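Local coordinates for protein N-acetyl-L-2,4-diaminobutyric acid deacetylase (Ruegeria pomeroyi, PDB 6TWL) that probably removes the acetyl group from N-acetyl-L-2,4-diaminobutyric acid in ectoine degradation, as a zinc-dependent hydrolase of the succinylglutamate desuccinylase/aspartoacylase family, at residues A[36-41]-A[93-98]. Residues are numbered along the deposited sequence; the frame is centred on the assembly and turned at random.
Sequences VMIPLT and PAFRAG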
ATOM      1  N   VAL A  36       0.909  -9.634  22.143  1.00 89.47           N
ATOM      2  CA  VAL A  36       0.872  -8.606  21.111  1.00 95.47           C
ATOM      3  C   VAL A  36      -0.562  -8.492  20.619  1.00 87.08           C
ATOM      4  O   VAL A  36      -1.287  -9.492  20.534  1.00 79.54           O
ATOM      5  CB  VAL A  36       1.860  -8.875  19.957  1.00 98.80           C
ATOM      6  CG1 VAL A  36       3.207  -9.334  20.507  1.00103.87           C
ATOM      7  CG2 VAL A  36       1.288  -9.817  18.904  1.00 97.27           C
ATOM      8  N   MET A  37      -0.984  -7.258  20.355  1.00 88.83           N
ATOM      9  CA  MET A  37      -2.362  -6.938  20.009  1.00 84.99           C
ATOM     10  C   MET A  37      -2.362  -6.118  18.732  1.00 80.99           C
ATOM     11  O   MET A  37      -1.810  -5.014  18.702  1.00 85.60           O
ATOM     12  CB  MET A  37      -3.046  -6.165  21.140  1.00 81.81           C
ATOM     13  CG  MET A  37      -2.762  -6.727  22.515  1.00 83.61           C
ATOM     14  SD  MET A  37      -4.078  -7.809  23.087  1.00 90.23           S
ATOM     15  CE  MET A  37      -5.459  -6.678  23.035  1.00 94.68           C
ATOM     16  N   ILE A  38      -2.970  -6.654  17.682  1.00 70.57           N
ATOM     17  CA  ILE A  38      -3.123  -5.952  16.416  1.00 67.54           C
ATOM     18  C   ILE A  38      -4.544  -5.370  16.380  1.00 70.40           C
ATOM     19  O   ILE A  38      -5.505  -6.144  16.364  1.00 65.66           O
ATOM     20  CB  ILE A  38      -2.885  -6.875  15.216  1.00 68.59           C
ATOM     21  CG1 ILE A  38      -1.599  -7.676  15.417  1.00 70.40           C
ATOM     22  CG2 ILE A  38      -2.819  -6.069  13.930  1.00 59.85           C
ATOM     23  CD1 ILE A  38      -1.285  -8.606  14.265  1.00 72.06           C
ATOM     24  N   PRO A  39      -4.696  -4.049  16.379  1.00 67.46           N
ATOM     25  CA  PRO A  39      -6.048  -3.477  16.315  1.00 64.60           C
ATOM     26  C   PRO A  39      -6.726  -3.824  15.000  1.00 60.83           C
ATOM     27  O   PRO A  39      -6.094  -3.867  13.942  1.00 58.73           O
ATOM     28  CB  PRO A  39      -5.801  -1.968  16.437  1.00 63.37           C
ATOM     29  CG  PRO A  39      -4.426  -1.842  17.031  1.00 69.81           C
ATOM     30  CD  PRO A  39      -3.661  -3.015  16.500  1.00 68.28           C
ATOM     31  N   LEU A  40      -8.029  -4.071  15.076  1.00 62.49           N
ATOM     32  CA  LEU A  40      -8.799  -4.341  13.875  1.00 70.26           C
ATOM     33  C   LEU A  40     -10.258  -4.015  14.141  1.00 70.83           C
ATOM     34  O   LEU A  40     -10.734  -4.100  15.277  1.00 72.03           O
ATOM     35  CB  LEU A  40      -8.642  -5.796  13.414  1.00 66.88           C
ATOM     36  CG  LEU A  40      -9.646  -6.841  13.904  1.00 64.42           C
ATOM     37  CD1 LEU A  40      -9.493  -8.137  13.129  1.00 55.48           C
ATOM     38  CD2 LEU A  40      -9.478  -7.098  15.384  1.00 71.37           C
ATOM     39  N   THR A  41     -10.950  -3.621  13.081  1.00 61.63           N
ATOM     40  CA  THR A  41     -12.385  -3.400  13.101  1.00 64.94           C
ATOM     41  C   THR A  41     -13.032  -4.327  12.082  1.00 71.91           C
ATOM     42  O   THR A  41     -12.528  -4.483  10.965  1.00 72.50           O
ATOM     43  CB  THR A  41     -12.727  -1.938  12.788  1.00 65.00           C
ATOM     44  OG1 THR A  41     -12.325  -1.103  13.883  1.00 66.56           O
ATOM     45  CG2 THR A  41     -14.221  -1.770  12.548  1.00 67.02           C
ATOM     46  N   PRO A  93       6.676  -4.351  15.064  1.00 87.16           N
ATOM     47  CA  PRO A  93       5.893  -4.935  16.156  1.00 90.56           C
ATOM     48  C   PRO A  93       4.912  -3.960  16.792  1.00 99.68           C
ATOM     49  O   PRO A  93       4.098  -4.348  17.631  1.00100.85           O
ATOM     50  CB  PRO A  93       6.971  -5.327  17.161  1.00 93.30           C
ATOM     51  CG  PRO A  93       7.992  -4.227  17.013  1.00 94.64           C
ATOM     52  CD  PRO A  93       7.938  -3.770  15.562  1.00 92.72           C
ATOM     53  N   ALA A  94       5.000  -2.694  16.389  1.00102.00           N
ATOM     54  CA  ALA A  94       4.229  -1.650  17.049  1.00 96.88           C
ATOM     55  C   ALA A  94       2.749  -1.753  16.712  1.00 88.54           C
ATOM     56  O   ALA A  94       1.893  -1.671  17.601  1.00 90.04           O
ATOM     57  CB  ALA A  94       4.778  -0.284  16.659  1.00 94.39           C
ATOM     58  N   PHE A  95       2.431  -1.940  15.432  1.00 84.62           N
ATOM     59  CA  PHE A  95       1.057  -1.893  14.935  1.00 84.97           C
ATOM     60  C   PHE A  95       0.368  -0.599  15.356  1.00 88.85           C
ATOM     61  O   PHE A  95      -0.758  -0.589  15.859  1.00 83.54           O
ATOM     62  CB  PHE A  95       0.260  -3.115  15.386  1.00 86.24           C
ATOM     63  CG  PHE A  95       0.742  -4.397  14.786  1.00 85.06           C
ATOM     64  CD1 PHE A  95       0.577  -4.648  13.434  1.00 84.74           C
ATOM     65  CD2 PHE A  95       1.370  -5.347  15.571  1.00 88.36           C
ATOM     66  CE1 PHE A  95       1.023  -5.830  12.877  1.00 89.17           C
ATOM     67  CE2 PHE A  95       1.819  -6.530  15.021  1.00 89.69           C
ATOM     68  CZ  PHE A  95       1.647  -6.771  13.671  1.00 90.45           C
ATOM     69  N   ARG A  96       1.073   0.510  15.156  1.00 90.07           N
ATOM     70  CA  ARG A  96       0.497   1.838  15.286  1.00 90.58           C
ATOM     71  C   ARG A  96       1.200   2.758  14.303  1.00 84.38           C
ATOM     72  O   ARG A  96       2.426   2.693  14.162  1.00 80.94           O
ATOM     73  CB  ARG A  96       0.627   2.378  16.716  1.00 94.18           C
ATOM     74  CG  ARG A  96       1.863   1.908  17.452  1.00101.12           C
ATOM     75  CD  ARG A  96       1.740   2.137  18.944  1.00104.22           C
ATOM     76  NE  ARG A  96       1.480   3.539  19.256  1.00111.78           N
ATOM     77  CZ  ARG A  96       0.635   3.935  20.200  1.00112.80           C
ATOM     78  NH1 ARG A  96      -0.017   3.028  20.911  1.00117.45           N
ATOM     79  NH2 ARG A  96       0.439   5.226  20.433  1.00106.54           N
ATOM     80  N   ALA A  97       0.418   3.582  13.604  1.00 82.56           N
ATOM     81  CA  ALA A  97       0.974   4.608  12.730  1.00 78.73           C
ATOM     82  C   ALA A  97       2.033   5.419  13.464  1.00 78.45           C
ATOM     83  O   ALA A  97       1.921   5.676  14.665  1.00 79.71           O
ATOM     84  CB  ALA A  97      -0.137   5.531  12.230  1.00 73.40           C
ATOM     85  N   GLY A  98       3.077   5.812  12.735  1.00 82.59           N
ATOM     86  CA  GLY A  98       4.141   6.616  13.292  1.00 89.93           C
ATOM     87  C   GLY A  98       5.128   5.879  14.168  1.00 97.82           C
ATOM     88  O   GLY A  98       6.254   6.358  14.343  1.00 88.99           O
TER
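In Ile38 a chi1 of -48° sets CG1 beside the backbone N and CG2 beside the carbonyl carbon, and both branches meet the ring of Phe95. The Phe95 ring is itself swung to the side of its own backbone N, with chi1 -67°, and presents one face to the strand. Ile38 CG1 lies over the centre of that face, 3.7 Å from the ring centroid and 13° off the ring normal, a CH-pi contact. Ile38 CD1 continues over the same face to the CZ end, 3.5 Å from Phe95 CZ. Ile38 CG2 comes to the CD1-CE1 side of the ring, 3.7 Å from Phe95 CD1. Pro39 packs against the root of the Phe95 side chain and its backbone carbonyl, with Pro39 CD 4.1 Å from Phe95 CB. No hydrogen bond links the two segments; the contact is mainly apolar. Phe95 sits in a loop within the catalytic domain. Its side chain is about 11 Å from that of His58, which binds zinc in this enzyme, though no zinc is bound in this model. Ile125 of helix 121-133 touches both Ile38 and Phe95, while Phe90 and Leu109 also touch the Phe95 side chain. The contact thus joins the loop after strand 82-87 to strand 36-45, which pairs with strand 16-24 through Ile38 and Leu22 and with strand 82-87 through Thr41 and Ile86.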